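PDB 4N0L: predicted component of a thermophile-specific DNA repair system, contains a RAMP domain from Methanopyrus kandleri, which is a CRISPR type III-A Csm3 protein with an RRM-like fold that binds crRNA, carries a zinc ion and may have nuclease activity. Local coordinates for residues A[323-328]-A[334-339]; A[240-245]-A[342-347]; A[44-49]-A[186-191]. All coordinates share one frame; numbering follows the deposited sequence.

Contact 1 of 3, residues A[323-328]-A[334-339]; sequences RDLEDR and EEWVER
Bends at chi2 (-89°) and chi3 (-57°) fold the Arg328 side chain over so that its guanidinium meets Glu335, whose own chain runs extended beyond CG. The salt bridge is end-on, with two nitrogens each binding one oxygen. Arg328 NH2 binds Glu335 OE2 at 2.8 Å, nearly straight (163°) and in the guanidinium plane. Arg328 NH1 takes Glu335 OE1 at 3.1 Å, tilted from that plane, through the syn lone pair. A second salt bridge lies beside it. Arg339 NE donates to Glu326 OE1 at 3.0 Å, met on the anti side and somewhat out of the carboxylate plane, and Arg339 NH2 adds a weak bond to the same oxygen. Arg339 NH1 turns back to Glu335 O at 2.9 Å, which ties the guanidinium to the preceding helix 333-338. The apolar part is Leu325, whose CD1 approaches Trp336 CZ3 obliquely at 3.6 Å. Leu331, in the link between the two segments, touches Leu325, Trp336 and Arg339. The charged pairs lie at the surface, while Trp336 is buried. Its NE1 bonds Ile272 O on strand 268-278, its ring touches Met246 of helix 238-255, and both it and Leu325 pack on Val343 of helix 340-345.

Contact 2 of 3, residues A[240-245]-A[342-347]; sequences SDLKYL and EVVGEL
Next to Leu242, which meets Val344 and Leu347 across the contact, Asp241 OD2 is gripped by Arg171 NH1 in a salt bridge and by Tyr230 OH in a hydrogen bond. Asp241 OD1 pairs with Arg119 NE, so two arginines and a tyrosine hold this buried carboxylate and would probably favour its charged form. The contact itself is apolar, and no hydrogen bond crosses it. Leu242 CD1 does all the touching. Leu242 CD1 lies 4.3 Å from Val344 CG2 and 4.4 Å from Leu347 CD1, so one methyl group serves both partners. Leu242 CG stands anti to the carbonyl carbon (chi1 -67°), and the chain then runs extended, which carries CD1 out to both. The fit is light: the two segments bury only 75 Å² between them, and the nearest CA atoms, those of Leu242 and Val344, are 9.2 Å apart. The backbone places Leu347 beside Val344, since Leu347 N bonds Val344 O at 3.1 Å. Leu340 also touches Leu242, while Leu347 packs on Ala277 and Val343 on Leu275, both of strand 268-278. Helix 238-255 follows strand 223-231 and precedes strand 268-278. It thus takes the place of the second helix in the beta-alpha-beta-beta-alpha-beta order of an RRM-like, ferredoxin-type fold, here packed against a helix from the C-terminal part of the chain.

Contact 3 of 3, residues A[44-49]-A[186-191]; sequences SGYPYV and DVFERA
Tyr46 and Pro47 belong to a small beta hairpin, strands 39-40 and 47-48, and both rest against Phe188 of helix 181-191. The contact is purely apolar. Tyr46 CD1 lies 3.9 Å from Phe188 CE2, and Tyr46 CE1 is 4.1 Å from Phe188 CD2. The rings meet obliquely, with the two side chains running past each other in opposite directions. Pro47 comes to the outer end of the phenyl ring, its CG 4.1 Å from Phe188 CZ. Phe188 is thus shared between a tyrosine ring and a proline ring that are neighbours in sequence. With its chi1 at -76°, CG sits beside the backbone N and the ring points from the helix toward the hairpin. The turn before Tyr46 is shaped by Gly45, whose positive phi of 90° suits glycine, and by a weak bond from Tyr46 N to Ser44 OG at 3.3 Å. Tyr46 also touches Val184, earlier on the same helix as Phe188. Pro194, in the loop after the helix, and Val218 of strand 217-218 each pack on both Pro47 and Phe188. On the hairpin itself, Tyr48 forms backbone hydrogen bonds with Ile39, which join the two short strands.

Overall arrangement
Contacts 1 and 2 are neighbours, with centres 12 Å apart, and they touch. Helices 333-338 and 340-345 follow each other in the chain. Contact 1 joins two C-terminal helices to each other; contact 2 joins helix 340-345 to helix 238-255. Contact 1 is a surface contact and combines salt bridges with a leucine packed on a buried tryptophan. Contact 2 is buried, small and wholly apolar. Contact 3 lies apart, its centre about 30 Å from that of contact 1 and about 34 Å from that of contact 2. It shares no element with them. Like contact 2 it is buried and apolar, but it uses rings rather than methyl groups and joins a hairpin to a helix.

Contact 1 of 3, residues A[323-328]-A[334-339]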
loop_
_atom_site.group_PDB
_atom_site.type_symbol
_atom_site.label_atom_id
_atom_site.label_comp_id
_atom_site.label_asym_id
_atom_site.label_seq_id
_atom_site.Cartn_x
_atom_site.Cartn_y
_atom_site.Cartn_z
ATOM N N ARG A 323 -19.944 -9.266 -2.946
ATOM C CA ARG A 323 -21.238 -9.905 -3.148
ATOM C C ARG A 323 -21.848 -9.570 -4.515
ATOM O O ARG A 323 -22.607 -10.361 -5.074
ATOM C CB ARG A 323 -22.171 -9.480 -2.003
ATOM C CG ARG A 323 -23.665 -9.565 -2.262
ATOM C CD ARG A 323 -24.430 -9.086 -1.032
ATOM N NE ARG A 323 -25.172 -7.851 -1.271
ATOM C CZ ARG A 323 -25.434 -6.944 -0.334
ATOM N NH1 ARG A 323 -24.998 -7.124 0.905
ATOM N NH2 ARG A 323 -26.121 -5.850 -0.638
ATOM N N ASP A 324 -21.485 -8.413 -5.063
ATOM C CA ASP A 324 -21.934 -8.023 -6.400
ATOM C C ASP A 324 -21.209 -8.787 -7.504
ATOM O O ASP A 324 -21.743 -8.963 -8.597
ATOM C CB ASP A 324 -21.748 -6.517 -6.621
ATOM C CG ASP A 324 -22.531 -5.680 -5.633
ATOM O OD1 ASP A 324 -23.591 -6.145 -5.164
ATOM O OD2 ASP A 324 -22.091 -4.550 -5.336
ATOM N N LEU A 325 -19.986 -9.222 -7.221
ATOM C CA LEU A 325 -19.154 -9.855 -8.239
ATOM C C LEU A 325 -19.107 -11.372 -8.121
ATOM O O LEU A 325 -18.771 -12.066 -9.080
ATOM C CB LEU A 325 -17.729 -9.308 -8.170
ATOM C CG LEU A 325 -17.555 -7.790 -8.130
ATOM C CD1 LEU A 325 -16.088 -7.451 -7.950
ATOM C CD2 LEU A 325 -18.107 -7.151 -9.393
ATOM N N GLU A 326 -19.467 -11.886 -6.953
ATOM C CA GLU A 326 -19.235 -13.290 -6.647
ATOM C C GLU A 326 -20.062 -13.710 -5.440
ATOM O O GLU A 326 -20.516 -12.866 -4.667
ATOM C CB GLU A 326 -17.749 -13.537 -6.370
ATOM C CG GLU A 326 -17.203 -14.839 -6.931
ATOM C CD GLU A 326 -17.359 -14.933 -8.433
ATOM O OE1 GLU A 326 -16.749 -14.109 -9.148
ATOM O OE2 GLU A 326 -18.090 -15.832 -8.903
ATOM N N ASP A 327 -20.254 -15.014 -5.277
ATOM C CA ASP A 327 -21.020 -15.529 -4.150
ATOM C C ASP A 327 -20.106 -15.588 -2.930
ATOM O O ASP A 327 -19.796 -16.665 -2.416
ATOM C CB ASP A 327 -21.600 -16.908 -4.474
ATOM C CG ASP A 327 -22.501 -17.439 -3.373
ATOM O OD1 ASP A 327 -23.068 -16.622 -2.618
ATOM O OD2 ASP A 327 -22.642 -18.676 -3.267
ATOM N N ARG A 328 -19.675 -14.414 -2.478
ATOM C CA ARG A 328 -18.687 -14.284 -1.410
ATOM C C ARG A 328 -18.953 -13.042 -0.573
ATOM O O ARG A 328 -19.494 -12.054 -1.070
ATOM C CB ARG A 328 -17.266 -14.199 -1.985
ATOM C CG ARG A 328 -16.865 -15.300 -2.955
ATOM C CD ARG A 328 -16.260 -16.473 -2.208
ATOM N NE ARG A 328 -15.118 -16.037 -1.407
ATOM C CZ ARG A 328 -13.890 -15.859 -1.890
ATOM N NH1 ARG A 328 -12.914 -15.453 -1.090
ATOM N NH2 ARG A 328 -13.636 -16.085 -3.171
ATOM N N GLU A 334 -5.825 -10.694 -4.764
ATOM C CA GLU A 334 -5.594 -11.285 -6.078
ATOM C C GLU A 334 -6.909 -11.530 -6.820
ATOM O O GLU A 334 -6.956 -11.498 -8.051
ATOM C CB GLU A 334 -4.817 -12.595 -5.931
ATOM C CG GLU A 334 -4.481 -13.290 -7.236
ATOM C CD GLU A 334 -3.871 -14.661 -7.019
ATOM O OE1 GLU A 334 -3.814 -15.108 -5.854
ATOM O OE2 GLU A 334 -3.450 -15.291 -8.013
ATOM N N GLU A 335 -7.982 -11.751 -6.069
ATOM C CA GLU A 335 -9.294 -11.958 -6.669
ATOM C C GLU A 335 -9.883 -10.648 -7.189
ATOM O O GLU A 335 -10.542 -10.625 -8.228
ATOM C CB GLU A 335 -10.246 -12.610 -5.663
ATOM C CG GLU A 335 -9.787 -13.982 -5.198
ATOM C CD GLU A 335 -10.774 -14.642 -4.258
ATOM O OE1 GLU A 335 -11.011 -14.095 -3.161
ATOM O OE2 GLU A 335 -11.314 -15.709 -4.617
ATOM N N TRP A 336 -9.641 -9.560 -6.466
ATOM C CA TRP A 336 -10.049 -8.237 -6.927
ATOM C C TRP A 336 -9.342 -7.858 -8.225
ATOM O O TRP A 336 -9.940 -7.236 -9.104
ATOM C CB TRP A 336 -9.780 -7.179 -5.856
ATOM C CG TRP A 336 -10.827 -7.139 -4.788
ATOM C CD1 TRP A 336 -10.726 -7.636 -3.521
ATOM C CD2 TRP A 336 -12.143 -6.584 -4.898
ATOM N NE1 TRP A 336 -11.893 -7.415 -2.832
ATOM C CE2 TRP A 336 -12.782 -6.773 -3.656
ATOM C CE3 TRP A 336 -12.844 -5.941 -5.925
ATOM C CZ2 TRP A 336 -14.084 -6.344 -3.411
ATOM C CZ3 TRP A 336 -14.138 -5.517 -5.681
ATOM C CH2 TRP A 336 -14.745 -5.720 -4.435
ATOM N N VAL A 337 -8.069 -8.226 -8.332
ATOM C CA VAL A 337 -7.286 -7.953 -9.533
ATOM C C VAL A 337 -7.933 -8.583 -10.760
ATOM O O VAL A 337 -8.154 -7.917 -11.771
ATOM C CB VAL A 337 -5.843 -8.484 -9.408
ATOM C CG1 VAL A 337 -5.131 -8.417 -10.751
ATOM C CG2 VAL A 337 -5.077 -7.695 -8.370
ATOM N N GLU A 338 -8.256 -9.868 -10.645
ATOM C CA GLU A 338 -8.822 -10.640 -11.745
ATOM C C GLU A 338 -10.138 -10.064 -12.260
ATOM O O GLU A 338 -10.537 -10.328 -13.392
ATOM C CB GLU A 338 -9.024 -12.094 -11.312
ATOM C CG GLU A 338 -7.744 -12.916 -11.301
ATOM C CD GLU A 338 -7.837 -14.139 -10.408
ATOM O OE1 GLU A 338 -8.954 -14.461 -9.947
ATOM O OE2 GLU A 338 -6.791 -14.775 -10.162
ATOM N N ARG A 339 -10.807 -9.273 -11.428
ATOM C CA ARG A 339 -12.113 -8.725 -11.778
ATOM C C ARG A 339 -12.091 -7.200 -11.886
ATOM O O ARG A 339 -13.127 -6.551 -11.753
ATOM C CB ARG A 339 -13.152 -9.154 -10.742
ATOM C CG ARG A 339 -13.439 -10.644 -10.746
ATOM C CD ARG A 339 -14.010 -11.105 -9.414
ATOM N NE ARG A 339 -14.192 -12.554 -9.374
ATOM C CZ ARG A 339 -13.210 -13.426 -9.162
ATOM N NH1 ARG A 339 -11.969 -12.998 -8.971
ATOM N NH2 ARG A 339 -13.468 -14.726 -9.146
#

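Contact 2 of 3, residues A[240-245]-A[342-347]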
loop_
_atom_site.group_PDB
_atom_site.type_symbol
_atom_site.label_atom_id
_atom_site.label_comp_id
_atom_site.label_asym_id
_atom_site.label_seq_id
_atom_site.Cartn_x
_atom_site.Cartn_y
_atom_site.Cartn_z
ATOM N N SER A 240 -4.835 0.740 -13.282
ATOM C CA SER A 240 -3.472 0.261 -13.099
ATOM C C SER A 240 -3.041 0.384 -11.642
ATOM O O SER A 240 -2.416 -0.527 -11.096
ATOM C CB SER A 240 -2.504 1.033 -14.000
ATOM O OG SER A 240 -2.028 0.212 -15.054
ATOM N N ASP A 241 -3.390 1.505 -11.014
ATOM C CA ASP A 241 -3.054 1.735 -9.613
ATOM C C ASP A 241 -3.718 0.696 -8.713
ATOM O O ASP A 241 -3.082 0.151 -7.808
ATOM C CB ASP A 241 -3.477 3.138 -9.174
ATOM C CG ASP A 241 -2.506 4.216 -9.627
ATOM O OD1 ASP A 241 -1.478 3.882 -10.255
ATOM O OD2 ASP A 241 -2.773 5.404 -9.343
ATOM N N LEU A 242 -4.994 0.426 -8.972
ATOM C CA LEU A 242 -5.747 -0.552 -8.197
ATOM C C LEU A 242 -5.121 -1.935 -8.313
ATOM O O LEU A 242 -5.025 -2.664 -7.325
ATOM C CB LEU A 242 -7.206 -0.593 -8.653
ATOM C CG LEU A 242 -8.026 0.664 -8.366
ATOM C CD1 LEU A 242 -9.475 0.470 -8.785
ATOM C CD2 LEU A 242 -7.931 1.057 -6.898
ATOM N N LYS A 243 -4.699 -2.287 -9.523
ATOM C CA LYS A 243 -4.013 -3.552 -9.762
ATOM C C LYS A 243 -2.751 -3.671 -8.923
ATOM O O LYS A 243 -2.508 -4.699 -8.294
ATOM C CB LYS A 243 -3.668 -3.705 -11.246
ATOM C CG LYS A 243 -3.165 -5.092 -11.616
ATOM C CD LYS A 243 -2.055 -5.027 -12.651
ATOM C CE LYS A 243 -2.533 -4.363 -13.929
ATOM N NZ LYS A 243 -1.402 -4.032 -14.837
ATOM N N TYR A 244 -1.953 -2.610 -8.917
ATOM C CA TYR A 244 -0.680 -2.621 -8.210
ATOM C C TYR A 244 -0.870 -2.516 -6.698
ATOM O O TYR A 244 -0.127 -3.128 -5.933
ATOM C CB TYR A 244 0.215 -1.492 -8.724
ATOM C CG TYR A 244 0.618 -1.672 -10.173
ATOM C CD1 TYR A 244 0.930 -2.931 -10.673
ATOM C CD2 TYR A 244 0.678 -0.589 -11.043
ATOM C CE1 TYR A 244 1.295 -3.107 -11.994
ATOM C CE2 TYR A 244 1.041 -0.756 -12.368
ATOM C CZ TYR A 244 1.349 -2.018 -12.837
ATOM O OH TYR A 244 1.712 -2.195 -14.153
ATOM N N LEU A 245 -1.872 -1.752 -6.274
ATOM C CA LEU A 245 -2.204 -1.658 -4.857
ATOM C C LEU A 245 -2.626 -3.023 -4.315
ATOM O O LEU A 245 -2.126 -3.474 -3.283
ATOM C CB LEU A 245 -3.313 -0.632 -4.626
ATOM C CG LEU A 245 -3.830 -0.548 -3.187
ATOM C CD1 LEU A 245 -2.692 -0.218 -2.229
ATOM C CD2 LEU A 245 -4.950 0.474 -3.070
ATOM N N GLU A 342 -14.085 -5.479 -14.721
ATOM C CA GLU A 342 -15.468 -5.508 -14.279
ATOM C C GLU A 342 -15.748 -4.414 -13.245
ATOM O O GLU A 342 -16.748 -3.704 -13.335
ATOM C CB GLU A 342 -15.771 -6.894 -13.712
ATOM C CG GLU A 342 -17.218 -7.205 -13.435
ATOM C CD GLU A 342 -17.487 -8.698 -13.509
ATOM O OE1 GLU A 342 -18.667 -9.101 -13.533
ATOM O OE2 GLU A 342 -16.505 -9.470 -13.550
ATOM N N VAL A 343 -14.852 -4.280 -12.270
ATOM C CA VAL A 343 -14.997 -3.291 -11.201
ATOM C C VAL A 343 -14.945 -1.845 -11.700
ATOM O O VAL A 343 -15.845 -1.053 -11.424
ATOM C CB VAL A 343 -13.913 -3.475 -10.118
ATOM C CG1 VAL A 343 -13.903 -2.289 -9.169
ATOM C CG2 VAL A 343 -14.152 -4.758 -9.349
ATOM N N VAL A 344 -13.883 -1.508 -12.429
ATOM C CA VAL A 344 -13.662 -0.142 -12.899
ATOM C C VAL A 344 -14.796 0.323 -13.817
ATOM O O VAL A 344 -15.149 1.505 -13.841
ATOM C CB VAL A 344 -12.300 -0.021 -13.627
ATOM C CG1 VAL A 344 -12.130 1.353 -14.256
ATOM C CG2 VAL A 344 -11.161 -0.304 -12.658
ATOM N N GLY A 345 -15.379 -0.620 -14.553
ATOM C CA GLY A 345 -16.523 -0.338 -15.403
ATOM C C GLY A 345 -17.702 0.249 -14.648
ATOM O O GLY A 345 -18.498 0.998 -15.215
ATOM N N GLU A 346 -17.818 -0.092 -13.368
ATOM C CA GLU A 346 -18.947 0.351 -12.558
ATOM C C GLU A 346 -18.634 1.622 -11.767
ATOM O O GLU A 346 -19.517 2.186 -11.122
ATOM C CB GLU A 346 -19.374 -0.759 -11.594
ATOM C CG GLU A 346 -19.823 -2.052 -12.263
ATOM C CD GLU A 346 -20.985 -1.853 -13.219
ATOM O OE1 GLU A 346 -21.860 -1.008 -12.931
ATOM O OE2 GLU A 346 -21.027 -2.547 -14.257
ATOM N N LEU A 347 -17.386 2.078 -11.825
ATOM C CA LEU A 347 -16.962 3.241 -11.046
ATOM C C LEU A 347 -17.268 4.546 -11.780
ATOM O O LEU A 347 -17.393 4.552 -13.003
ATOM C CB LEU A 347 -15.468 3.155 -10.721
ATOM C CG LEU A 347 -15.077 2.074 -9.710
ATOM C CD1 LEU A 347 -13.569 1.856 -9.696
ATOM C CD2 LEU A 347 -15.599 2.408 -8.320
#

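Contact 3 of 3, residues A[44-49]-A[186-191]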
loop_
_atom_site.group_PDB
_atom_site.type_symbol
_atom_site.label_atom_id
_atom_site.label_comp_id
_atom_site.label_asym_id
_atom_site.label_seq_id
_atom_site.Cartn_x
_atom_site.Cartn_y
_atom_site.Cartn_z
ATOM N N SER A 44 -5.414 2.498 23.771
ATOM C CA SER A 44 -6.343 1.401 24.029
ATOM C C SER A 44 -5.722 0.302 24.882
ATOM O O SER A 44 -6.419 -0.371 25.642
ATOM C CB SER A 44 -6.845 0.806 22.711
ATOM O OG SER A 44 -5.776 0.247 21.967
ATOM N N GLY A 45 -4.414 0.111 24.748
ATOM C CA GLY A 45 -3.727 -0.926 25.495
ATOM C C GLY A 45 -3.679 -2.248 24.756
ATOM O O GLY A 45 -3.142 -3.235 25.258
ATOM N N TYR A 46 -4.252 -2.270 23.558
ATOM C CA TYR A 46 -4.292 -3.479 22.745
ATOM C C TYR A 46 -3.315 -3.388 21.580
ATOM O O TYR A 46 -2.985 -2.293 21.130
ATOM C CB TYR A 46 -5.714 -3.722 22.233
ATOM C CG TYR A 46 -6.660 -4.231 23.294
ATOM C CD1 TYR A 46 -6.563 -5.534 23.768
ATOM C CD2 TYR A 46 -7.644 -3.411 23.828
ATOM C CE1 TYR A 46 -7.424 -6.007 24.740
ATOM C CE2 TYR A 46 -8.509 -3.874 24.802
ATOM C CZ TYR A 46 -8.394 -5.173 25.254
ATOM O OH TYR A 46 -9.252 -5.639 26.222
ATOM N N PRO A 47 -2.845 -4.543 21.087
ATOM C CA PRO A 47 -1.960 -4.540 19.922
ATOM C C PRO A 47 -2.686 -4.069 18.672
ATOM O O PRO A 47 -3.899 -4.244 18.563
ATOM C CB PRO A 47 -1.543 -6.006 19.797
ATOM C CG PRO A 47 -2.682 -6.756 20.393
ATOM C CD PRO A 47 -3.118 -5.912 21.556
ATOM N N TYR A 48 -1.949 -3.473 17.743
ATOM C CA TYR A 48 -2.542 -3.005 16.501
ATOM C C TYR A 48 -1.464 -2.856 15.441
ATOM O O TYR A 48 -0.274 -2.956 15.739
ATOM C CB TYR A 48 -3.281 -1.678 16.718
ATOM C CG TYR A 48 -2.397 -0.447 16.739
ATOM C CD1 TYR A 48 -2.537 0.544 15.775
ATOM C CD2 TYR A 48 -1.426 -0.275 17.718
ATOM C CE1 TYR A 48 -1.739 1.672 15.785
ATOM C CE2 TYR A 48 -0.619 0.853 17.735
ATOM C CZ TYR A 48 -0.782 1.822 16.765
ATOM O OH TYR A 48 0.012 2.946 16.768
ATOM N N VAL A 49 -1.882 -2.641 14.200
ATOM C CA VAL A 49 -0.936 -2.417 13.118
ATOM C C VAL A 49 -1.118 -1.014 12.554
ATOM O O VAL A 49 -2.142 -0.722 11.932
ATOM C CB VAL A 49 -1.100 -3.446 11.991
ATOM C CG1 VAL A 49 0.008 -3.277 10.964
ATOM C CG2 VAL A 49 -1.090 -4.859 12.561
ATOM N N ASP A 186 -13.984 -12.278 21.650
ATOM C CA ASP A 186 -13.981 -13.713 21.372
ATOM C C ASP A 186 -12.568 -14.288 21.276
ATOM O O ASP A 186 -12.181 -15.119 22.096
ATOM C CB ASP A 186 -14.759 -14.001 20.084
ATOM C CG ASP A 186 -14.886 -15.485 19.792
ATOM O OD1 ASP A 186 -16.012 -15.933 19.491
ATOM O OD2 ASP A 186 -13.864 -16.203 19.851
ATOM N N VAL A 187 -11.805 -13.858 20.273
ATOM C CA VAL A 187 -10.482 -14.429 20.026
ATOM C C VAL A 187 -9.516 -14.184 21.183
ATOM O O VAL A 187 -8.867 -15.113 21.669
ATOM C CB VAL A 187 -9.860 -13.866 18.738
ATOM C CG1 VAL A 187 -8.483 -14.475 18.511
ATOM C CG2 VAL A 187 -10.761 -14.149 17.551
ATOM N N PHE A 188 -9.428 -12.933 21.625
ATOM C CA PHE A 188 -8.553 -12.578 22.737
ATOM C C PHE A 188 -9.028 -13.246 24.022
ATOM O O PHE A 188 -8.221 -13.698 24.834
ATOM C CB PHE A 188 -8.495 -11.060 22.925
ATOM C CG PHE A 188 -7.651 -10.345 21.903
ATOM C CD1 PHE A 188 -6.968 -11.049 20.923
ATOM C CD2 PHE A 188 -7.541 -8.963 21.925
ATOM C CE1 PHE A 188 -6.193 -10.392 19.989
ATOM C CE2 PHE A 188 -6.769 -8.296 20.991
ATOM C CZ PHE A 188 -6.094 -9.011 20.022
ATOM N N GLU A 189 -10.343 -13.300 24.199
ATOM C CA GLU A 189 -10.931 -13.851 25.411
ATOM C C GLU A 189 -10.724 -15.365 25.496
ATOM O O GLU A 189 -10.413 -15.896 26.562
ATOM C CB GLU A 189 -12.417 -13.511 25.474
ATOM C CG GLU A 189 -12.964 -13.394 26.882
ATOM C CD GLU A 189 -12.301 -12.272 27.665
ATOM O OE1 GLU A 189 -12.447 -11.097 27.264
ATOM O OE2 GLU A 189 -11.640 -12.562 28.685
ATOM N N ARG A 190 -10.893 -16.051 24.367
ATOM C CA ARG A 190 -10.683 -17.497 24.295
ATOM C C ARG A 190 -9.266 -17.891 24.694
ATOM O O ARG A 190 -9.053 -18.946 25.291
ATOM C CB ARG A 190 -10.960 -18.011 22.880
ATOM C CG ARG A 190 -12.409 -18.359 22.574
ATOM C CD ARG A 190 -12.500 -19.066 21.223
ATOM N NE ARG A 190 -13.823 -18.952 20.612
ATOM C CZ ARG A 190 -14.891 -19.642 21.003
ATOM N N ALA A 191 -8.306 -17.032 24.372
ATOM C CA ALA A 191 -6.897 -17.338 24.593
ATOM C C ALA A 191 -6.390 -16.770 25.914
ATOM O O ALA A 191 -5.344 -17.180 26.414
ATOM C CB ALA A 191 -6.058 -16.811 23.437
#